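Aspartokinase 1, chloroplastic (Arabidopsis thaliana, PDB 2CDQ) catalyses the ATP-dependent phosphorylation of L-aspartate to 4-phospho-L-aspartate, opening the aspartate-family pathway, and binds lysine and S-adenosylmethionine as allosteric effectors. Local coordinates at residues K165-A171 against P207-T213; F176-F182 against K218-A224; A41-K45 against T104-L108; V361-F365 against I382-L386; L73-E78 against R140-V144. All blocks are in the same frame, centred on the assembly; numbering follows the deposited sequence.

Interaction 1 of 5, residues K165-A171 against P207-T213; sequences KARQYDA and PAVPIVT
A166-Y169 and V209-T213 run side by side as parallel strands, 20° apart, joined by five backbone hydrogen bonds that pass from V209 N to K165 O at one end to T213 N and Y169 O at the other. On one face of the sheet the ring of Y169 lies alongside P210, pointing the same way, with CE1 3.5 Å from P210 CB and the proline at the ring edge. R167 CG lies above one face of the same ring, toward its rim, and R167 NE bonds to Y169 OH at 3.2 Å, the hydroxyl lying in the guanidinium plane, while NH2 forms a salt bridge with D206; D202 also holds that hydroxyl. This is one of the parallel pairs in the central sheet of the amino acid kinase domain, where V209-T213 also bonds to strand 59-63. On the other face A166 CB approaches I211 CG1 at 4.4 Å. Past the last paired residues, A171 N bonds to T213 OG1 at 2.8 Å; chi1 of 61° sets that hydroxyl between the backbone N and carbonyl carbon of T213. T213 CG2 packs 3.7 Å from D170 OD1, while D170 OD2 forms a salt bridge with R153 and Q168 OE1 bonds to T152.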
# COMPACT_ATOMS: atom_id res chain seq x y z
N LYS A 165 2.16 -17.34 50.78
CA LYS A 165 3.60 -17.13 50.67
C LYS A 165 3.93 -16.65 49.25
O LYS A 165 3.63 -17.34 48.27
CB LYS A 165 4.37 -18.40 51.04
CG LYS A 165 5.90 -18.25 51.02
CD LYS A 165 6.39 -17.07 51.86
CE LYS A 165 7.88 -16.80 51.64
NZ LYS A 165 8.76 -17.83 52.26
N ALA A 166 4.54 -15.47 49.17
CA ALA A 166 4.78 -14.79 47.89
C ALA A 166 6.08 -13.99 47.89
O ALA A 166 6.48 -13.42 48.91
CB ALA A 166 3.60 -13.90 47.54
N ARG A 167 6.73 -13.94 46.73
CA ARG A 167 8.00 -13.25 46.55
C ARG A 167 7.91 -12.32 45.34
O ARG A 167 7.58 -12.76 44.24
CB ARG A 167 9.14 -14.27 46.37
CG ARG A 167 10.50 -13.70 45.95
CD ARG A 167 11.68 -14.50 46.51
NE ARG A 167 11.49 -15.96 46.45
CZ ARG A 167 11.35 -16.75 47.52
NH1 ARG A 167 11.38 -16.25 48.75
NH2 ARG A 167 11.18 -18.06 47.36
N GLN A 168 8.18 -11.04 45.56
CA GLN A 168 8.12 -10.07 44.48
C GLN A 168 9.43 -10.08 43.70
O GLN A 168 10.51 -10.20 44.28
CB GLN A 168 7.79 -8.66 45.00
CG GLN A 168 8.98 -7.73 45.25
CD GLN A 168 9.49 -7.05 43.99
OE1 GLN A 168 8.75 -6.84 43.02
NE2 GLN A 168 10.76 -6.70 43.99
N TYR A 169 9.32 -9.96 42.38
CA TYR A 169 10.48 -9.97 41.52
C TYR A 169 10.51 -8.75 40.63
O TYR A 169 9.54 -8.45 39.92
CB TYR A 169 10.45 -11.22 40.64
CG TYR A 169 10.79 -12.50 41.35
CD1 TYR A 169 9.82 -13.48 41.57
CD2 TYR A 169 12.10 -12.76 41.79
CE1 TYR A 169 10.13 -14.68 42.22
CE2 TYR A 169 12.42 -13.95 42.43
CZ TYR A 169 11.44 -14.90 42.64
OH TYR A 169 11.76 -16.07 43.28
N ASP A 170 11.63 -8.03 40.66
CA ASP A 170 11.92 -7.05 39.64
C ASP A 170 12.45 -7.81 38.43
O ASP A 170 13.44 -8.53 38.54
CB ASP A 170 12.93 -6.01 40.14
CG ASP A 170 12.33 -5.03 41.14
OD1 ASP A 170 11.09 -5.10 41.38
OD2 ASP A 170 13.08 -4.18 41.68
N ALA A 171 11.77 -7.67 37.30
CA ALA A 171 12.14 -8.36 36.06
C ALA A 171 13.60 -8.13 35.68
O ALA A 171 14.28 -9.06 35.25
CB ALA A 171 11.23 -7.95 34.92
N PRO A 207 9.03 -22.74 48.03
CA PRO A 207 7.98 -22.33 47.10
C PRO A 207 7.13 -21.14 47.57
O PRO A 207 6.49 -21.18 48.62
CB PRO A 207 7.11 -23.59 46.95
CG PRO A 207 7.38 -24.39 48.17
CD PRO A 207 8.80 -24.10 48.55
N ALA A 208 7.16 -20.07 46.77
CA ALA A 208 6.32 -18.89 46.98
C ALA A 208 5.79 -18.46 45.62
O ALA A 208 6.44 -18.69 44.60
CB ALA A 208 7.12 -17.77 47.62
N VAL A 209 4.61 -17.84 45.60
CA VAL A 209 4.01 -17.34 44.35
C VAL A 209 4.78 -16.12 43.85
O VAL A 209 4.76 -15.06 44.49
CB VAL A 209 2.50 -17.00 44.52
CG1 VAL A 209 1.90 -16.57 43.19
CG2 VAL A 209 1.73 -18.20 45.09
N PRO A 210 5.48 -16.27 42.71
CA PRO A 210 6.26 -15.16 42.14
C PRO A 210 5.38 -14.03 41.61
O PRO A 210 4.39 -14.28 40.91
CB PRO A 210 7.04 -15.83 40.99
CG PRO A 210 6.94 -17.30 41.25
CD PRO A 210 5.60 -17.48 41.88
N ILE A 211 5.72 -12.79 41.98
CA ILE A 211 5.01 -11.61 41.52
C ILE A 211 5.99 -10.74 40.75
O ILE A 211 6.80 -10.03 41.36
CB ILE A 211 4.39 -10.81 42.71
CG1 ILE A 211 3.68 -11.74 43.71
CG2 ILE A 211 3.45 -9.71 42.20
CD1 ILE A 211 2.48 -12.51 43.16
N VAL A 212 5.93 -10.80 39.42
CA VAL A 212 6.92 -10.16 38.55
C VAL A 212 6.41 -8.87 37.88
O VAL A 212 5.28 -8.81 37.39
CB VAL A 212 7.43 -11.13 37.45
CG1 VAL A 212 8.76 -10.66 36.88
CG2 VAL A 212 7.58 -12.55 38.00
N THR A 213 7.27 -7.85 37.88
CA THR A 213 7.04 -6.60 37.16
C THR A 213 6.95 -6.89 35.66
O THR A 213 7.69 -7.73 35.15
CB THR A 213 8.19 -5.61 37.37
OG1 THR A 213 9.40 -6.19 36.89
CG2 THR A 213 8.35 -5.26 38.85

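Interaction 2 of 5, residues F176-F182 against K218-A224; sequences FITTDDF and KGWKTGA
D180 and T222 come at each other from opposite directions, and the D180 carboxylate is gripped by the turn that follows strand 209-219. OD1 of D180 accepts the T222 backbone N at 2.8 Å, on the syn side but 34° out of the carboxylate plane. T222 OG1 donates to the same oxygen; the modelled separation is very short and its exact value doubtful at this resolution. Weak bonds also run from K221 N to both carboxylate oxygens, so one acid collects successive N-H groups of the turn. The K221 side chain crosses D180 at about a right angle, its CG 3.4 Å from D180 OD2, while its amino group lies well away from the carboxylate. I177 and W220 cross obliquely: with CG2 anti to its backbone N, I177 brings that methyl to 3.8 Å from W220 CE3. The F182 ring takes A224 CB at its edge, 4.1 Å from CE1. The backbones themselves pair in parallel, with K218 N bonded to F176 O, T178 N to K218 O at 2.8 Å, and W220 N to T178 O. Strand 177-178 and strand 209-219 are the two strands of a beta-alpha-beta unit whose crossover is helix 191-205. F176 turns its ring onto helix 232-244, T178 packs on strand 225-227, and F182 and T222 rest against R138 of helix 137-161.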
# COMPACT_ATOMS: atom_id res chain seq x y z
N PHE A 176 15.81 -10.76 32.83
CA PHE A 176 15.23 -10.19 31.62
C PHE A 176 16.32 -9.36 30.98
O PHE A 176 16.59 -8.23 31.40
CB PHE A 176 13.97 -9.36 31.93
CG PHE A 176 12.68 -10.12 31.72
CD1 PHE A 176 12.20 -11.00 32.68
CD2 PHE A 176 11.94 -9.95 30.54
CE1 PHE A 176 11.01 -11.70 32.48
CE2 PHE A 176 10.75 -10.65 30.33
CZ PHE A 176 10.29 -11.53 31.30
N ILE A 177 16.99 -9.95 29.99
CA ILE A 177 18.13 -9.31 29.32
C ILE A 177 17.69 -8.70 27.99
O ILE A 177 17.01 -9.35 27.19
CB ILE A 177 19.32 -10.29 29.13
CG1 ILE A 177 19.53 -11.18 30.37
CG2 ILE A 177 20.60 -9.53 28.75
CD1 ILE A 177 19.88 -10.44 31.67
N THR A 178 18.09 -7.45 27.77
CA THR A 178 17.51 -6.61 26.73
C THR A 178 18.53 -5.75 25.98
O THR A 178 19.62 -5.48 26.49
CB THR A 178 16.43 -5.71 27.37
OG1 THR A 178 15.22 -6.46 27.49
CG2 THR A 178 16.16 -4.50 26.54
N THR A 179 18.18 -5.33 24.76
CA THR A 179 18.97 -4.34 24.01
C THR A 179 18.88 -2.97 24.69
O THR A 179 17.96 -2.71 25.46
CB THR A 179 18.53 -4.20 22.53
OG1 THR A 179 17.19 -3.68 22.46
CG2 THR A 179 18.60 -5.53 21.80
N ASP A 180 19.83 -2.10 24.39
CA ASP A 180 19.92 -0.84 25.11
C ASP A 180 19.21 0.33 24.42
O ASP A 180 19.57 1.49 24.65
CB ASP A 180 21.39 -0.51 25.43
CG ASP A 180 22.08 -1.64 26.18
OD1 ASP A 180 22.30 -1.50 27.40
OD2 ASP A 180 22.40 -2.67 25.56
N ASP A 181 18.21 0.04 23.59
CA ASP A 181 17.31 1.09 23.09
C ASP A 181 16.09 1.16 23.99
O ASP A 181 15.39 0.17 24.18
CB ASP A 181 16.93 0.92 21.60
CG ASP A 181 17.05 -0.50 21.12
OD1 ASP A 181 18.19 -0.95 20.86
OD2 ASP A 181 16.01 -1.17 20.97
N PHE A 182 15.84 2.35 24.52
CA PHE A 182 15.06 2.48 25.75
C PHE A 182 13.53 2.34 25.65
O PHE A 182 12.93 1.47 26.29
CB PHE A 182 15.53 3.69 26.56
CG PHE A 182 16.84 3.45 27.25
CD1 PHE A 182 16.89 2.73 28.44
CD2 PHE A 182 18.03 3.89 26.68
CE1 PHE A 182 18.11 2.48 29.08
CE2 PHE A 182 19.24 3.65 27.31
CZ PHE A 182 19.28 2.94 28.50
N LYS A 218 16.49 -5.36 31.58
CA LYS A 218 17.81 -4.78 31.84
C LYS A 218 18.68 -4.79 30.59
O LYS A 218 18.84 -5.84 29.94
CB LYS A 218 18.51 -5.51 33.00
CG LYS A 218 19.75 -4.78 33.54
CD LYS A 218 20.25 -5.37 34.86
CE LYS A 218 21.12 -6.60 34.63
NZ LYS A 218 21.60 -7.17 35.92
N GLY A 219 19.23 -3.63 30.25
CA GLY A 219 20.11 -3.48 29.09
C GLY A 219 21.36 -4.33 29.21
O GLY A 219 21.91 -4.47 30.30
N TRP A 220 21.80 -4.89 28.09
CA TRP A 220 22.98 -5.76 28.06
C TRP A 220 24.26 -5.01 28.46
O TRP A 220 24.97 -5.45 29.36
CB TRP A 220 23.12 -6.43 26.68
CG TRP A 220 24.32 -7.36 26.47
CD1 TRP A 220 25.17 -7.36 25.40
CD2 TRP A 220 24.78 -8.42 27.34
NE1 TRP A 220 26.13 -8.33 25.54
CE2 TRP A 220 25.92 -9.00 26.72
CE3 TRP A 220 24.35 -8.93 28.58
CZ2 TRP A 220 26.63 -10.07 27.30
CZ3 TRP A 220 25.07 -9.99 29.16
CH2 TRP A 220 26.19 -10.54 28.52
N LYS A 221 24.52 -3.87 27.82
CA LYS A 221 25.78 -3.15 28.04
C LYS A 221 25.67 -1.86 28.88
O LYS A 221 26.70 -1.25 29.20
CB LYS A 221 26.53 -2.92 26.72
CG LYS A 221 25.74 -2.19 25.62
CD LYS A 221 26.40 -2.39 24.25
CE LYS A 221 27.80 -1.76 24.18
NZ LYS A 221 28.56 -2.15 22.96
N THR A 222 24.46 -1.46 29.23
CA THR A 222 24.27 -0.32 30.14
C THR A 222 24.00 -0.80 31.56
O THR A 222 24.30 -0.10 32.53
CB THR A 222 23.10 0.60 29.72
OG1 THR A 222 21.97 -0.20 29.36
CG2 THR A 222 23.50 1.49 28.55
N GLY A 223 23.41 -1.99 31.67
CA GLY A 223 22.93 -2.52 32.95
C GLY A 223 21.74 -1.76 33.48
O GLY A 223 21.29 -1.99 34.60
N ALA A 224 21.22 -0.84 32.65
CA ALA A 224 20.17 0.10 33.05
C ALA A 224 18.74 -0.43 32.80
O ALA A 224 18.51 -1.25 31.91
CB ALA A 224 20.38 1.44 32.35

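Interaction 3 of 5, residues A41-K45 against T104-L108; sequences AERMK and TVKEL
A41 and L108 form the centre of the apolar part of this helix-helix contact, A41 CB lying 3.7 Å from L108 CD2. The small alanine side chain also meets T104 CG2 at 3.9 Å, and the carboxylate carbon of E107 lies close to it. M44 crosses L108 at about a right angle, its SD 3.8 Å from L108 CD1, and the K45 chain slides past L108 in the opposite direction with CE near CD2. The axes of segments 41-45 and 104-108 approach to 10.0 Å and are inclined by 50°.

No direct hydrogen bond joins them; two waters do that work. One accepts from A41 N and donates to T104 OG1, both at 2.8 Å, while T104 OG1 is also bonded to L100 O. The second accepts from E42 N and donates to E107 OE2 at 2.9 Å. The backbone N-H groups of the first turn of helix 41-53 are thereby linked to helix 92-108.

Charged groups gather at the exposed side of the contact. E107 is fully extended, with CG anti to its backbone N (chi1 179°), and carries OE1 to a long salt bridge with K45 NZ at 3.8 Å. The E42 carboxylate lies close to the same oxygen. I154 and Y158 of helix 137-161 back M44, K45 and L108. The contact thus joins apolar packing to water-bridged and charged groups, where K45 and water probably offset the mutual repulsion of the two glutamates.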
# COMPACT_ATOMS: atom_id res chain seq x y z
N ALA A 41 -6.64 -1.06 46.02
CA ALA A 41 -6.65 -2.12 47.02
C ALA A 41 -7.83 -3.07 46.84
O ALA A 41 -7.69 -4.29 46.98
CB ALA A 41 -6.66 -1.52 48.42
N GLU A 42 -8.99 -2.52 46.50
CA GLU A 42 -10.20 -3.32 46.33
C GLU A 42 -10.09 -4.26 45.12
O GLU A 42 -10.42 -5.44 45.23
CB GLU A 42 -11.44 -2.43 46.22
CG GLU A 42 -12.76 -3.18 46.30
CD GLU A 42 -13.01 -3.83 47.66
OE1 GLU A 42 -12.45 -3.35 48.67
OE2 GLU A 42 -13.77 -4.82 47.71
N ARG A 43 -9.60 -3.74 44.00
CA ARG A 43 -9.43 -4.57 42.81
C ARG A 43 -8.34 -5.61 43.04
O ARG A 43 -8.45 -6.74 42.57
CB ARG A 43 -9.14 -3.71 41.58
CG ARG A 43 -10.35 -2.93 41.08
CD ARG A 43 -11.26 -3.78 40.20
NE ARG A 43 -10.92 -3.65 38.79
CZ ARG A 43 -11.34 -4.46 37.82
NH1 ARG A 43 -12.13 -5.49 38.09
NH2 ARG A 43 -10.96 -4.24 36.58
N MET A 44 -7.29 -5.23 43.77
CA MET A 44 -6.23 -6.15 44.15
C MET A 44 -6.81 -7.33 44.92
O MET A 44 -6.40 -8.48 44.72
CB MET A 44 -5.15 -5.45 44.98
CG MET A 44 -4.14 -4.67 44.16
SD MET A 44 -2.71 -4.14 45.12
CE MET A 44 -1.73 -3.31 43.88
N LYS A 45 -7.78 -7.05 45.79
CA LYS A 45 -8.44 -8.10 46.58
C LYS A 45 -9.12 -9.14 45.69
O LYS A 45 -9.18 -10.31 46.05
CB LYS A 45 -9.43 -7.50 47.58
CG LYS A 45 -8.79 -6.85 48.81
CD LYS A 45 -9.84 -6.38 49.82
CE LYS A 45 -9.25 -5.39 50.83
NZ LYS A 45 -10.24 -4.92 51.85
N THR A 104 -3.41 2.77 49.35
CA THR A 104 -3.53 1.34 49.05
C THR A 104 -2.85 0.51 50.14
O THR A 104 -3.37 -0.53 50.57
CB THR A 104 -2.93 1.00 47.67
OG1 THR A 104 -3.55 1.81 46.67
CG2 THR A 104 -3.12 -0.48 47.32
N VAL A 105 -1.68 0.97 50.57
CA VAL A 105 -0.96 0.38 51.68
C VAL A 105 -1.81 0.41 52.96
O VAL A 105 -1.91 -0.58 53.69
CB VAL A 105 0.39 1.11 51.88
CG1 VAL A 105 0.93 0.92 53.29
CG2 VAL A 105 1.39 0.64 50.85
N LYS A 106 -2.44 1.56 53.20
CA LYS A 106 -3.31 1.77 54.36
C LYS A 106 -4.41 0.70 54.40
O LYS A 106 -4.59 0.03 55.41
CB LYS A 106 -3.94 3.17 54.31
CG LYS A 106 -4.40 3.74 55.65
CD LYS A 106 -5.83 4.32 55.58
CE LYS A 106 -5.99 5.47 54.58
NZ LYS A 106 -7.41 5.63 54.12
N GLU A 107 -5.11 0.55 53.28
CA GLU A 107 -6.26 -0.35 53.20
C GLU A 107 -5.88 -1.83 53.22
O GLU A 107 -6.58 -2.65 53.80
CB GLU A 107 -7.10 -0.05 51.96
CG GLU A 107 -8.29 -0.97 51.83
CD GLU A 107 -9.18 -0.63 50.66
OE1 GLU A 107 -10.03 -1.49 50.32
OE2 GLU A 107 -9.05 0.48 50.09
N LEU A 108 -4.77 -2.17 52.58
CA LEU A 108 -4.35 -3.56 52.55
C LEU A 108 -3.66 -3.93 53.85
O LEU A 108 -3.34 -5.10 54.08
CB LEU A 108 -3.47 -3.85 51.33
CG LEU A 108 -4.17 -3.80 49.96
CD1 LEU A 108 -3.21 -4.21 48.86
CD2 LEU A 108 -5.43 -4.68 49.93
O HOH W 1 -6.36 1.56 46.89
O HOH W 2 -9.54 0.16 47.27

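Interaction 4 of 5, residues V361-F365 against I382-L386; sequences VFSIF and ISLTL
L384 sets its two methyls against two phenylalanine rings: CD1 meets F365, 3.7 Å from CZ, while CD2 touches both, 3.7 Å from F362 CE2 and 3.7 Å from F365 CE1. The rings of helix 357-367 and the leucine of strand 381-386 come from opposite directions. L384 CG sits between the backbone N and carbonyl carbon (chi1 58°), which places CD2 where it can reach both rings. Next to it I382 CD1 meets V361 CG1 tip to tip at 3.7 Å and also lies near F362 CZ. V361 CG1 in turn rests over the centre of one face of the F362 ring. Farther along the strand L386 crosses F365 at about a right angle, with CD2 3.7 Å from F365 CE2. The segment axes approach to 12.1 Å and are inclined by 24°, the helix-on-sheet layer of the first ACT domain. V372 touches F365 and L384, helix 398-408 also packs on F365, and F362 packs on L358 of the second subunit. Every touching residue is buried, and these two segments meet by apolar packing alone; the L386 and I382 side chains lie about 4 Å from S-adenosylmethionine and about 5 Å from a bound lysine, respectively.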
# COMPACT_ATOMS: atom_id res chain seq x y z
N VAL A 361 8.34 8.39 -1.05
CA VAL A 361 7.13 8.73 -0.28
C VAL A 361 7.29 8.35 1.19
O VAL A 361 7.08 9.18 2.08
CB VAL A 361 5.86 8.06 -0.87
CG1 VAL A 361 4.69 8.17 0.09
CG2 VAL A 361 5.50 8.69 -2.20
N PHE A 362 7.67 7.10 1.44
CA PHE A 362 7.80 6.61 2.81
C PHE A 362 9.12 7.01 3.48
O PHE A 362 9.26 6.91 4.70
CB PHE A 362 7.56 5.11 2.83
CG PHE A 362 6.15 4.74 2.46
CD1 PHE A 362 5.87 4.18 1.22
CD2 PHE A 362 5.10 4.99 3.34
CE1 PHE A 362 4.57 3.86 0.86
CE2 PHE A 362 3.80 4.67 3.00
CZ PHE A 362 3.53 4.10 1.76
N SER A 363 10.07 7.48 2.68
CA SER A 363 11.27 8.08 3.23
C SER A 363 10.91 9.39 3.93
O SER A 363 11.38 9.66 5.03
CB SER A 363 12.31 8.33 2.15
OG SER A 363 13.48 8.85 2.73
N ILE A 364 10.07 10.20 3.28
CA ILE A 364 9.57 11.45 3.85
C ILE A 364 8.98 11.21 5.23
O ILE A 364 9.36 11.87 6.21
CB ILE A 364 8.54 12.13 2.93
CG1 ILE A 364 9.23 12.73 1.71
CG2 ILE A 364 7.75 13.21 3.69
CD1 ILE A 364 8.30 13.00 0.53
N PHE A 365 8.05 10.25 5.31
CA PHE A 365 7.43 9.88 6.57
C PHE A 365 8.46 9.48 7.63
O PHE A 365 8.38 9.94 8.77
CB PHE A 365 6.39 8.77 6.35
CG PHE A 365 5.10 9.26 5.74
CD1 PHE A 365 4.87 9.14 4.38
CD2 PHE A 365 4.11 9.85 6.54
CE1 PHE A 365 3.68 9.59 3.80
CE2 PHE A 365 2.92 10.30 5.97
CZ PHE A 365 2.70 10.17 4.60
N ILE A 382 -1.09 6.81 -4.60
CA ILE A 382 -1.00 5.99 -3.40
C ILE A 382 -1.70 6.71 -2.24
O ILE A 382 -1.49 7.90 -2.01
CB ILE A 382 0.46 5.44 -3.13
CG1 ILE A 382 0.78 5.34 -1.64
CG2 ILE A 382 1.54 6.25 -3.86
CD1 ILE A 382 1.65 6.47 -1.13
N SER A 383 -2.58 5.98 -1.56
CA SER A 383 -3.34 6.51 -0.44
C SER A 383 -2.96 5.76 0.81
O SER A 383 -2.63 4.57 0.76
CB SER A 383 -4.84 6.36 -0.70
OG SER A 383 -5.16 6.79 -2.01
N LEU A 384 -2.98 6.45 1.94
CA LEU A 384 -2.52 5.89 3.18
C LEU A 384 -3.20 6.53 4.37
O LEU A 384 -3.79 7.60 4.25
CB LEU A 384 -0.99 6.02 3.32
CG LEU A 384 -0.32 7.39 3.26
CD1 LEU A 384 -0.29 8.06 4.62
CD2 LEU A 384 1.09 7.21 2.73
N THR A 385 -3.09 5.86 5.50
CA THR A 385 -3.76 6.29 6.71
C THR A 385 -2.71 6.27 7.82
O THR A 385 -1.86 5.39 7.84
CB THR A 385 -4.99 5.38 6.98
OG1 THR A 385 -6.13 6.17 7.30
CG2 THR A 385 -4.73 4.37 8.06
N LEU A 386 -2.73 7.27 8.70
CA LEU A 386 -1.70 7.37 9.74
C LEU A 386 -2.12 6.60 10.98
O LEU A 386 -3.30 6.56 11.31
CB LEU A 386 -1.44 8.83 10.11
CG LEU A 386 -1.07 9.74 8.95
CD1 LEU A 386 -1.07 11.20 9.39
CD2 LEU A 386 0.27 9.34 8.37

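Interaction 5 of 5, residues L73-E78 against R140-V144; sequences LLLAGE and RDYLV
Helices 69-80 and 137-161 of the amino acid kinase domain meet here; the axes of segments 73-78 and 140-144 approach to 9.5 Å at an angle of 132°. L143 lies at the centre, its CD1 3.7 Å from G77 CA and 3.5 Å from L73 O, so one methyl settles on the backbone of the facing helix where G77 presents no side chain. L73 and L143 slide past each other in opposite directions, L73 CB lying 3.7 Å from L143 CD2, and L73 CD1 reaches the backbone of V144. L74 crosses R140 at about a right angle: its CD2 presses on the aliphatic part of the arginine, 3.5 Å from CG, and on V144 CG1. R140 starts with CG anti to its backbone N (chi1 -164°) and bends at chi3, bringing its guanidinium to E78. There E78 OE2 takes NH1 at 2.9 Å and, weakly, NH2 at 3.1 Å; the carboxylate and guanidinium planes are 22° apart. The exposed E78 puts this salt bridge at the solvent side of the leucine packing. L122 of helix 113-132 packs against both L73 and L143, I97 of helix 92-108 against L73, and T227 of strand 225-227 against V144.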
# COMPACT_ATOMS: atom_id res chain seq x y z
N LEU A 73 3.14 8.82 35.61
CA LEU A 73 4.59 8.95 35.71
C LEU A 73 5.16 9.72 34.51
O LEU A 73 5.87 10.70 34.68
CB LEU A 73 5.24 7.57 35.82
CG LEU A 73 4.99 6.73 37.08
CD1 LEU A 73 5.30 5.27 36.82
CD2 LEU A 73 5.81 7.24 38.26
N LEU A 74 4.82 9.27 33.30
CA LEU A 74 5.23 9.94 32.06
C LEU A 74 4.75 11.38 32.01
O LEU A 74 5.49 12.27 31.60
CB LEU A 74 4.71 9.18 30.84
CG LEU A 74 5.39 7.87 30.43
CD1 LEU A 74 4.48 7.05 29.51
CD2 LEU A 74 6.73 8.11 29.75
N LEU A 75 3.51 11.61 32.43
CA LEU A 75 2.97 12.97 32.48
C LEU A 75 3.75 13.84 33.46
O LEU A 75 4.08 14.98 33.15
CB LEU A 75 1.47 12.97 32.81
CG LEU A 75 0.50 12.76 31.64
CD1 LEU A 75 -0.85 12.24 32.12
CD2 LEU A 75 0.32 14.03 30.81
N ALA A 76 4.07 13.27 34.63
CA ALA A 76 4.90 13.92 35.65
C ALA A 76 6.28 14.28 35.10
O ALA A 76 6.85 15.32 35.45
CB ALA A 76 5.02 13.05 36.89
N GLY A 77 6.81 13.39 34.25
CA GLY A 77 8.08 13.62 33.57
C GLY A 77 8.05 14.86 32.71
O GLY A 77 8.84 15.78 32.92
N GLU A 78 7.13 14.89 31.74
CA GLU A 78 6.97 16.04 30.85
C GLU A 78 6.83 17.35 31.62
O GLU A 78 7.43 18.36 31.23
CB GLU A 78 5.78 15.86 29.92
CG GLU A 78 6.12 15.38 28.51
CD GLU A 78 5.69 13.94 28.26
OE1 GLU A 78 4.46 13.66 28.33
OE2 GLU A 78 6.57 13.09 27.99
N ARG A 140 13.39 8.19 31.00
CA ARG A 140 11.99 7.87 30.78
C ARG A 140 11.69 6.42 31.18
O ARG A 140 10.69 6.15 31.84
CB ARG A 140 11.62 8.13 29.32
CG ARG A 140 10.13 8.21 29.03
CD ARG A 140 9.85 8.56 27.56
NE ARG A 140 10.06 9.98 27.30
CZ ARG A 140 9.08 10.88 27.19
NH1 ARG A 140 7.81 10.51 27.32
NH2 ARG A 140 9.38 12.15 26.96
N ASP A 141 12.58 5.51 30.81
CA ASP A 141 12.46 4.11 31.21
C ASP A 141 12.59 3.90 32.72
O ASP A 141 11.87 3.09 33.30
CB ASP A 141 13.49 3.25 30.48
CG ASP A 141 12.93 2.61 29.23
OD1 ASP A 141 11.97 3.17 28.66
OD2 ASP A 141 13.45 1.56 28.83
N TYR A 142 13.51 4.62 33.34
CA TYR A 142 13.70 4.53 34.79
C TYR A 142 12.46 5.05 35.51
O TYR A 142 11.94 4.40 36.41
CB TYR A 142 14.96 5.29 35.23
CG TYR A 142 15.29 5.14 36.70
CD1 TYR A 142 15.76 3.93 37.21
CD2 TYR A 142 15.14 6.22 37.57
CE1 TYR A 142 16.06 3.79 38.57
CE2 TYR A 142 15.44 6.09 38.92
CZ TYR A 142 15.90 4.88 39.42
OH TYR A 142 16.19 4.75 40.76
N LEU A 143 11.98 6.22 35.07
CA LEU A 143 10.79 6.86 35.62
C LEU A 143 9.60 5.89 35.66
O LEU A 143 9.05 5.62 36.73
CB LEU A 143 10.44 8.10 34.79
CG LEU A 143 9.77 9.34 35.39
CD1 LEU A 143 9.29 10.24 34.27
CD2 LEU A 143 8.60 9.02 36.30
N VAL A 144 9.22 5.34 34.50
CA VAL A 144 8.06 4.45 34.46
C VAL A 144 8.26 3.13 35.23
O VAL A 144 7.27 2.49 35.60
CB VAL A 144 7.51 4.18 33.01
CG1 VAL A 144 7.66 5.40 32.12
CG2 VAL A 144 8.17 2.98 32.38

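In the fold
Interactions 1, 2, 3 and 5 belong to the amino acid kinase domain, whereas interaction 4 lies in the first ACT domain, its centre about 45 Å from that of interaction 1. Interactions 1 and 2 share strand 209-219 and touch where A171 meets F176; interaction 2 in turn meets interaction 5 through F182 and D141. Helix 137-161 is one partner of interaction 5 and packs against interactions 1, 2 and 3. It also carries the substrate-binding E148, whose side chain is about 4 Å from that of T213 in interaction 1 and about 5 Å from that of V144 in interaction 5. The E78 side chain is about 6 Å from that of S393, which binds S-adenosylmethionine.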